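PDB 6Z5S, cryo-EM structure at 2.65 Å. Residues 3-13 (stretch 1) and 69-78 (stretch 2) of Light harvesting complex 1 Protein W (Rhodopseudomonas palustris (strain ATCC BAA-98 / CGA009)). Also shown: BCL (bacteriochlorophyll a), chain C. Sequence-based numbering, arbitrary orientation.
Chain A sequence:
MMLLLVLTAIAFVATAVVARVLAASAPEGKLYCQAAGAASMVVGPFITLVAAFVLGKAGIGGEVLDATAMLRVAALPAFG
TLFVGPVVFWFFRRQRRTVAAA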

ATOM      1  N   LEU A   3      28.891 -39.836 -31.872  1.00 83.38           N
ATOM      2  CA  LEU A   3      29.003 -39.149 -30.592  1.00 83.38           C
ATOM      3  C   LEU A   3      28.378 -39.982 -29.484  1.00 83.38           C
ATOM      4  O   LEU A   3      27.508 -40.807 -29.737  1.00 83.38           O
ATOM      5  N   LEU A   4      28.831 -39.756 -28.254  1.00 80.38           N
ATOM      6  CA  LEU A   4      28.389 -40.535 -27.107  1.00 80.38           C
ATOM      7  C   LEU A   4      27.161 -39.961 -26.426  1.00 80.38           C
ATOM      8  O   LEU A   4      26.329 -40.729 -25.931  1.00 80.38           O
ATOM      9  N   LEU A   5      27.035 -38.635 -26.383  1.00 81.38           N
ATOM     10  CA  LEU A   5      26.005 -38.007 -25.563  1.00 81.38           C
ATOM     11  C   LEU A   5      24.616 -38.490 -25.951  1.00 81.38           C
ATOM     12  O   LEU A   5      23.927 -39.142 -25.158  1.00 81.38           O
ATOM     13  N   VAL A   6      24.188 -38.191 -27.179  1.00 84.00           N
ATOM     14  CA  VAL A   6      22.890 -38.677 -27.629  1.00 84.00           C
ATOM     15  C   VAL A   6      22.889 -40.192 -27.748  1.00 84.00           C
ATOM     16  O   VAL A   6      21.823 -40.817 -27.699  1.00 84.00           O
ATOM     17  N   LEU A   7      24.063 -40.806 -27.888  1.00 81.72           N
ATOM     18  CA  LEU A   7      24.127 -42.259 -27.916  1.00 81.72           C
ATOM     19  C   LEU A   7      23.824 -42.855 -26.554  1.00 81.72           C
ATOM     20  O   LEU A   7      23.228 -43.932 -26.475  1.00 81.72           O
ATOM     21  N   THR A   8      24.214 -42.178 -25.476  1.00 80.91           N
ATOM     22  CA  THR A   8      23.997 -42.729 -24.147  1.00 80.91           C
ATOM     23  C   THR A   8      22.523 -42.563 -23.788  1.00 80.91           C
ATOM     24  O   THR A   8      22.160 -41.836 -22.858  1.00 80.91           O
ATOM     25  N   ALA A   9      21.667 -43.189 -24.590  1.00 81.58           N
ATOM     26  CA  ALA A   9      20.301 -43.501 -24.215  1.00 81.58           C
ATOM     27  C   ALA A   9      20.188 -44.917 -23.687  1.00 81.58           C
ATOM     28  O   ALA A   9      19.094 -45.342 -23.309  1.00 81.58           O
ATOM     29  N   ILE A  10      21.295 -45.662 -23.683  1.00 80.38           N
ATOM     30  CA  ILE A  10      21.375 -46.889 -22.898  1.00 80.38           C
ATOM     31  C   ILE A  10      20.953 -46.609 -21.467  1.00 80.38           C
ATOM     32  O   ILE A  10      20.258 -47.413 -20.834  1.00 80.38           O
ATOM     33  N   ALA A  11      21.360 -45.453 -20.941  1.00 82.37           N
ATOM     34  CA  ALA A  11      20.991 -45.077 -19.584  1.00 82.37           C
ATOM     35  C   ALA A  11      19.482 -45.004 -19.424  1.00 82.37           C
ATOM     36  O   ALA A  11      18.919 -45.584 -18.491  1.00 82.37           O
ATOM     37  N   PHE A  12      18.806 -44.304 -20.333  1.00 81.31           N
ATOM     38  CA  PHE A  12      17.369 -44.107 -20.183  1.00 81.31           C
ATOM     39  C   PHE A  12      16.606 -45.419 -20.311  1.00 81.31           C
ATOM     40  O   PHE A  12      15.701 -45.693 -19.516  1.00 81.31           O
ATOM     41  N   VAL A  13      16.960 -46.253 -21.291  1.00 83.34           N
ATOM     42  CA  VAL A  13      16.220 -47.496 -21.481  1.00 83.34           C
ATOM     43  C   VAL A  13      16.509 -48.474 -20.351  1.00 83.34           C
ATOM     44  O   VAL A  13      15.607 -49.172 -19.876  1.00 83.34           O
ATOM     45  N   ALA A  69      36.796 -36.409 -18.980  1.00 67.87           N
ATOM     46  CA  ALA A  69      35.966 -36.188 -20.155  1.00 67.87           C
ATOM     47  C   ALA A  69      34.734 -37.075 -20.122  1.00 67.87           C
ATOM     48  O   ALA A  69      33.632 -36.638 -20.476  1.00 67.87           O
ATOM     49  N   MET A  70      34.893 -38.321 -19.676  1.00 71.02           N
ATOM     50  CA  MET A  70      33.743 -39.207 -19.573  1.00 71.02           C
ATOM     51  C   MET A  70      32.735 -38.681 -18.563  1.00 71.02           C
ATOM     52  O   MET A  70      31.525 -38.775 -18.783  1.00 71.02           O
ATOM     53  N   LEU A  71      33.212 -38.120 -17.451  1.00 61.77           N
ATOM     54  CA  LEU A  71      32.301 -37.576 -16.450  1.00 61.77           C
ATOM     55  C   LEU A  71      31.553 -36.371 -16.992  1.00 61.77           C
ATOM     56  O   LEU A  71      30.332 -36.257 -16.833  1.00 61.77           O
ATOM     57  N   ARG A  72      32.278 -35.455 -17.633  1.00 64.40           N
ATOM     58  CA  ARG A  72      31.629 -34.293 -18.224  1.00 64.40           C
ATOM     59  C   ARG A  72      30.593 -34.711 -19.254  1.00 64.40           C
ATOM     60  O   ARG A  72      29.535 -34.084 -19.374  1.00 64.40           O
ATOM     61  N   VAL A  73      30.867 -35.785 -19.992  1.00 68.65           N
ATOM     62  CA  VAL A  73      29.933 -36.234 -21.019  1.00 68.65           C
ATOM     63  C   VAL A  73      28.708 -36.881 -20.389  1.00 68.65           C
ATOM     64  O   VAL A  73      27.567 -36.567 -20.743  1.00 68.65           O
ATOM     65  N   ALA A  74      28.923 -37.787 -19.441  1.00 67.29           N
ATOM     66  CA  ALA A  74      27.853 -38.582 -18.863  1.00 67.29           C
ATOM     67  C   ALA A  74      27.088 -37.863 -17.768  1.00 67.29           C
ATOM     68  O   ALA A  74      26.158 -38.450 -17.209  1.00 67.29           O
ATOM     69  N   ALA A  75      27.466 -36.631 -17.427  1.00 65.99           N
ATOM     70  CA  ALA A  75      26.725 -35.888 -16.415  1.00 65.99           C
ATOM     71  C   ALA A  75      25.250 -35.768 -16.775  1.00 65.99           C
ATOM     72  O   ALA A  75      24.376 -36.203 -16.019  1.00 65.99           O
ATOM     73  N   LEU A  76      24.953 -35.178 -17.925  1.00 71.14           N
ATOM     74  CA  LEU A  76      23.574 -34.840 -18.257  1.00 71.14           C
ATOM     75  C   LEU A  76      22.676 -36.068 -18.393  1.00 71.14           C
ATOM     76  O   LEU A  76      21.528 -36.027 -17.931  1.00 71.14           O
ATOM     77  N   PRO A  77      23.122 -37.160 -19.027  1.00 71.59           N
ATOM     78  CA  PRO A  77      22.308 -38.382 -18.969  1.00 71.59           C
ATOM     79  C   PRO A  77      22.023 -38.829 -17.551  1.00 71.59           C
ATOM     80  O   PRO A  77      20.912 -39.279 -17.267  1.00 71.59           O
ATOM     81  N   ALA A  78      22.992 -38.698 -16.644  1.00 71.70           N
ATOM     82  CA  ALA A  78      22.743 -39.046 -15.249  1.00 71.70           C
ATOM     83  C   ALA A  78      21.649 -38.175 -14.655  1.00 71.70           C
ATOM     84  O   ALA A  78      20.769 -38.667 -13.938  1.00 71.70           O
TER

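No hydrogen bond joins the two stretches; the contact rests on apolar side chains packed against one another and against backbone carbonyls, and its centre is a proline, Pro-77, which sits within a kinked helix and gives up more surface to the other stretch than any other residue here. The kink lies where the N atoms of Leu-76 and Pro-77 have no bond to the turn before; a proline nitrogen carries no hydrogen to donate. In the preceding turn the backbone O of Val-73 is approached by a methyl group instead, Leu-5 CD1 lying 3.4 Å from Val-73 O. Leu-5 starts sideways from its CA, but with chi1 t and chi2 p its end comes nearer the helix, so that the same CD1 also packs 3.7 Å from Pro-77 CD. Pro-77, its ring puckered C-gamma exo, points toward stretch 1 and meets Thr-8 as well: Pro-77 CB is 4.1 Å from Thr-8 O and 4.2 Å from Thr-8 CG2.

Thr-8, chi1 m, also points toward stretch 2, yet its hydroxyl is satisfied within its own stretch, Thr-8 OG1 donating to Leu-4 O at 2.8 Å. The same carbonyl accepts a backbone bond from Thr-8 N, 2.6 Å from Leu-4 O, so one acceptor serves both groups of the threonine, leaving the methyl CG2 to face the proline. Further along, Phe-12 (chi1 m, chi2 -77°) leaves its CA sideways but reaches in with the tip of its ring, where CZ lies 4.2 Å from Pro-77 O, an oblique approach. Ala-11 points toward stretch 2 too, but its CB stops 4.6 Å from Pro-77 CB, beyond close contact.

At the other end of the contact, Leu-4 points in with chi1 m and chi2 p. Its CB lies 4.2 Å from Val-73 CG1, and its CD2 meets Met-70 CE at 3.7 Å. Met-70 begins sideways; chi1 t, chi2 p and a chi3 of -111° carry its terminal methyl to the leucine. Val-73, chi1 t, points toward stretch 1 at the closest CA register, 6.3 Å between Leu-5 CA and Val-73 CA.

Val-6 and Ala-9 point away from stretch 2, as Ala-75 and Ala-78 do from stretch 1. These last two meet bacteriochlorophyll a instead: Ala-75 O lies 3.6 Å from BCL CBB, and Ala-78 CB 4.0 Å from BCL CAB, both atoms of the pigment's acetyl group.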

ATOM      1  CB  LEU A   3      28.343 -37.771 -30.646  1.00 83.38           C
ATOM      2  CG  LEU A   3      26.816 -37.721 -30.644  1.00 83.38           C
ATOM      3  CD1 LEU A   3      26.342 -36.331 -30.269  1.00 83.38           C
ATOM      4  CD2 LEU A   3      26.259 -38.118 -32.001  1.00 83.38           C
ATOM      5  CB  LEU A   4      29.510 -40.643 -26.071  1.00 80.38           C
ATOM      6  CG  LEU A   4      30.863 -41.186 -26.518  1.00 80.38           C
ATOM      7  CD1 LEU A   4      31.742 -40.071 -27.053  1.00 80.38           C
ATOM      8  CD2 LEU A   4      31.544 -41.887 -25.366  1.00 80.38           C
ATOM      9  CB  LEU A   5      26.100 -36.488 -25.678  1.00 81.38           C
ATOM     10  CG  LEU A   5      25.146 -35.743 -24.750  1.00 81.38           C
ATOM     11  CD1 LEU A   5      25.411 -36.151 -23.318  1.00 81.38           C
ATOM     12  CD2 LEU A   5      25.296 -34.246 -24.918  1.00 81.38           C
ATOM     13  CB  VAL A   6      22.488 -38.020 -28.963  1.00 84.00           C
ATOM     14  CG1 VAL A   6      23.291 -38.598 -30.105  1.00 84.00           C
ATOM     15  CG2 VAL A   6      20.999 -38.185 -29.215  1.00 84.00           C
ATOM     16  CB  LEU A   7      25.499 -42.714 -28.391  1.00 81.72           C
ATOM     17  CG  LEU A   7      25.706 -44.206 -28.629  1.00 81.72           C
ATOM     18  CD1 LEU A   7      26.689 -44.367 -29.756  1.00 81.72           C
ATOM     19  CD2 LEU A   7      26.230 -44.903 -27.387  1.00 81.72           C
ATOM     20  CB  THR A   8      24.920 -42.064 -23.121  1.00 80.91           C
ATOM     21  OG1 THR A   8      26.279 -42.238 -23.535  1.00 80.91           O
ATOM     22  CG2 THR A   8      24.785 -42.734 -21.770  1.00 80.91           C
ATOM     23  CB  ALA A   9      19.356 -43.308 -25.402  1.00 81.58           C
ATOM     24  CB  ILE A  10      22.801 -47.468 -22.955  1.00 80.38           C
ATOM     25  CG1 ILE A  10      23.195 -47.812 -24.387  1.00 80.38           C
ATOM     26  CG2 ILE A  10      22.922 -48.685 -22.063  1.00 80.38           C
ATOM     27  CD1 ILE A  10      23.983 -46.729 -25.077  1.00 80.38           C
ATOM     28  CB  ALA A  11      21.629 -43.738 -19.227  1.00 82.37           C
ATOM     29  CB  PHE A  12      16.872 -43.089 -21.206  1.00 81.31           C
ATOM     30  CG  PHE A  12      17.215 -41.674 -20.858  1.00 81.31           C
ATOM     31  CD1 PHE A  12      16.498 -40.993 -19.893  1.00 81.31           C
ATOM     32  CD2 PHE A  12      18.262 -41.029 -21.485  1.00 81.31           C
ATOM     33  CE1 PHE A  12      16.813 -39.696 -19.566  1.00 81.31           C
ATOM     34  CE2 PHE A  12      18.581 -39.728 -21.162  1.00 81.31           C
ATOM     35  CZ  PHE A  12      17.855 -39.061 -20.199  1.00 81.31           C
ATOM     36  CB  VAL A  13      16.523 -48.108 -22.860  1.00 83.34           C
ATOM     37  CG1 VAL A  13      16.028 -47.194 -23.956  1.00 83.34           C
ATOM     38  CG2 VAL A  13      18.004 -48.368 -23.024  1.00 83.34           C
ATOM     39  CB  ALA A  69      36.779 -36.434 -21.424  1.00 67.87           C
ATOM     40  CB  MET A  70      34.191 -40.613 -19.196  1.00 71.02           C
ATOM     41  CG  MET A  70      33.216 -41.681 -19.619  1.00 71.02           C
ATOM     42  SD  MET A  70      33.114 -41.794 -21.413  1.00 71.02           S
ATOM     43  CE  MET A  70      31.463 -41.167 -21.712  1.00 71.02           C
ATOM     44  CB  LEU A  71      33.069 -37.200 -15.187  1.00 61.77           C
ATOM     45  CG  LEU A  71      33.447 -38.389 -14.317  1.00 61.77           C
ATOM     46  CD1 LEU A  71      34.074 -37.922 -13.021  1.00 61.77           C
ATOM     47  CD2 LEU A  71      32.225 -39.238 -14.062  1.00 61.77           C
ATOM     48  CB  ARG A  72      32.671 -33.376 -18.855  1.00 64.40           C
ATOM     49  CG  ARG A  72      32.080 -32.215 -19.625  1.00 64.40           C
ATOM     50  CD  ARG A  72      33.098 -31.113 -19.852  1.00 64.40           C
ATOM     51  NE  ARG A  72      34.313 -31.606 -20.494  1.00 64.40           N
ATOM     52  CZ  ARG A  72      35.456 -31.828 -19.855  1.00 64.40           C
ATOM     53  NH1 ARG A  72      35.542 -31.603 -18.551  1.00 64.40           N
ATOM     54  NH2 ARG A  72      36.511 -32.278 -20.517  1.00 64.40           N
ATOM     55  CB  VAL A  73      30.639 -37.194 -21.991  1.00 68.65           C
ATOM     56  CG1 VAL A  73      29.618 -37.988 -22.781  1.00 68.65           C
ATOM     57  CG2 VAL A  73      31.554 -36.415 -22.912  1.00 68.65           C
ATOM     58  CB  ALA A  74      28.420 -39.883 -18.302  1.00 67.29           C
ATOM     59  CB  ALA A  75      27.345 -34.508 -16.227  1.00 65.99           C
ATOM     60  CB  LEU A  76      23.533 -33.997 -19.534  1.00 71.14           C
ATOM     61  CG  LEU A  76      22.188 -33.359 -19.887  1.00 71.14           C
ATOM     62  CD1 LEU A  76      22.433 -32.023 -20.551  1.00 71.14           C
ATOM     63  CD2 LEU A  76      21.366 -34.251 -20.808  1.00 71.14           C
ATOM     64  CB  PRO A  77      23.161 -39.402 -19.731  1.00 71.59           C
ATOM     65  CG  PRO A  77      23.920 -38.591 -20.681  1.00 71.59           C
ATOM     66  CD  PRO A  77      24.236 -37.309 -19.979  1.00 71.59           C
ATOM     67  CB  ALA A  78      24.028 -38.911 -14.438  1.00 71.70           C
TER
HETATM   68 MG   BCL C 101      27.105 -38.902  -7.546  1.00 49.26          MG
HETATM   69  CHA BCL C 101      26.376 -40.487  -4.615  1.00 49.26           C
HETATM   70  CHB BCL C 101      23.817 -38.754  -8.225  1.00 49.26           C
HETATM   71  CHC BCL C 101      27.841 -37.039 -10.262  1.00 49.26           C
HETATM   72  CHD BCL C 101      30.425 -38.533  -6.493  1.00 49.26           C
HETATM   73  NA  BCL C 101      25.443 -39.650  -6.726  1.00 49.26           N
HETATM   74  C1A BCL C 101      25.313 -40.268  -5.611  1.00 49.26           C
HETATM   75  C2A BCL C 101      23.930 -40.766  -5.353  1.00 49.26           C
HETATM   76  C3A BCL C 101      23.253 -40.514  -6.665  1.00 49.26           C
HETATM   77  C4A BCL C 101      24.228 -39.577  -7.274  1.00 49.26           C
HETATM   78  CMA BCL C 101      23.150 -41.780  -7.492  1.00 49.26           C
HETATM   79  CAA BCL C 101      23.247 -39.937  -4.287  1.00 49.26           C
HETATM   80  CBA BCL C 101      22.620 -40.824  -3.225  1.00 49.26           C
HETATM   81  CGA BCL C 101      21.366 -40.171  -2.716  1.00 49.26           C
HETATM   82  O1A BCL C 101      20.858 -39.248  -3.321  1.00 49.26           O
HETATM   83  O2A BCL C 101      20.727 -40.627  -1.499  1.00 49.26           O
HETATM   84  NB  BCL C 101      25.998 -38.001  -9.013  1.00 49.26           N
HETATM   85  C1B BCL C 101      24.668 -38.052  -9.183  1.00 49.26           C
HETATM   86  C2B BCL C 101      24.110 -37.334 -10.351  1.00 49.26           C
HETATM   87  C3B BCL C 101      25.342 -36.814 -10.957  1.00 49.26           C
HETATM   88  C4B BCL C 101      26.419 -37.300 -10.068  1.00 49.26           C
HETATM   89  CMB BCL C 101      22.663 -37.216 -10.743  1.00 49.26           C
HETATM   90  CAB BCL C 101      25.530 -35.995 -12.188  1.00 49.26           C
HETATM   91  OBB BCL C 101      26.569 -36.086 -12.809  1.00 49.26           O
HETATM   92  CBB BCL C 101      24.446 -35.059 -12.617  1.00 49.26           C
HETATM   93  NC  BCL C 101      28.742 -38.001  -8.261  1.00 49.26           N
HETATM   94  C1C BCL C 101      28.802 -37.271  -9.384  1.00 49.26           C
HETATM   95  C2C BCL C 101      30.131 -36.661  -9.644  1.00 49.26           C
HETATM   96  C3C BCL C 101      30.942 -37.232  -8.527  1.00 49.26           C
HETATM   97  C4C BCL C 101      29.919 -37.970  -7.745  1.00 49.26           C
HETATM   98  CMC BCL C 101      30.664 -37.138 -10.980  1.00 49.26           C
HETATM   99  CAC BCL C 101      31.532 -36.177  -7.610  1.00 49.26           C
HETATM  100  CBC BCL C 101      32.711 -35.472  -8.231  1.00 49.26           C
HETATM  101  ND  BCL C 101      28.266 -39.324  -5.927  1.00 49.26           N
HETATM  102  C1D BCL C 101      29.547 -39.208  -5.564  1.00 49.26           C
HETATM  103  C2D BCL C 101      29.845 -39.782  -4.215  1.00 49.26           C
HETATM  104  C3D BCL C 101      28.516 -40.282  -3.878  1.00 49.26           C
HETATM  105  C4D BCL C 101      27.705 -40.008  -4.891  1.00 49.26           C
HETATM  106  CMD BCL C 101      31.010 -39.927  -3.284  1.00 49.26           C
HETATM  107  CAD BCL C 101      27.763 -40.987  -2.828  1.00 49.26           C
HETATM  108  OBD BCL C 101      28.221 -41.399  -1.712  1.00 49.26           O
HETATM  109  CBD BCL C 101      26.353 -41.130  -3.265  1.00 49.26           C
HETATM  110  CGD BCL C 101      25.996 -42.577  -3.274  1.00 49.26           C
HETATM  111  O1D BCL C 101      26.657 -43.388  -3.886  1.00 49.26           O
HETATM  112  O2D BCL C 101      24.865 -43.036  -2.499  1.00 49.26           O
HETATM  113  CED BCL C 101      24.661 -44.428  -2.314  1.00 49.26           C
HETATM  114  C1  BCL C 101      19.309 -40.569  -1.422  1.00 49.26           C
HETATM  115  C2  BCL C 101      18.805 -41.954  -1.115  1.00 49.26           C
HETATM  116  C3  BCL C 101      17.502 -42.231  -0.999  1.00 49.26           C
HETATM  117  C4  BCL C 101      17.092 -43.641  -0.689  1.00 49.26           C
HETATM  118  C5  BCL C 101      16.459 -41.154  -1.198  1.00 49.26           C
HETATM  119  C6  BCL C 101      16.094 -41.028  -2.675  1.00 49.26           C
HETATM  120  C7  BCL C 101      15.259 -39.784  -2.968  1.00 49.26           C
HETATM  121  C8  BCL C 101      13.909 -39.813  -2.259  1.00 49.26           C
HETATM  122  C9  BCL C 101      12.804 -40.293  -3.195  1.00 49.26           C
HETATM  123  C10 BCL C 101      13.612 -38.435  -1.667  1.00 49.26           C
HETATM  124  C11 BCL C 101      12.315 -37.804  -2.166  1.00 49.26           C
HETATM  125  C12 BCL C 101      12.592 -36.552  -2.992  1.00 49.26           C
HETATM  126  C13 BCL C 101      12.262 -35.287  -2.207  1.00 49.26           C
HETATM  127  C14 BCL C 101      10.915 -34.720  -2.632  1.00 49.26           C
HETATM  128  C15 BCL C 101      13.370 -34.254  -2.398  1.00 49.26           C
HETATM  129  C16 BCL C 101      13.466 -33.310  -1.203  1.00 49.26           C
HETATM  130  C17 BCL C 101      14.648 -32.355  -1.326  1.00 49.26           C
HETATM  131  C18 BCL C 101      14.458 -31.138  -0.427  1.00 49.26           C
HETATM  132  C19 BCL C 101      15.195 -29.927  -0.982  1.00 49.26           C
HETATM  133  C20 BCL C 101      14.893 -31.418   1.007  1.00 49.26           C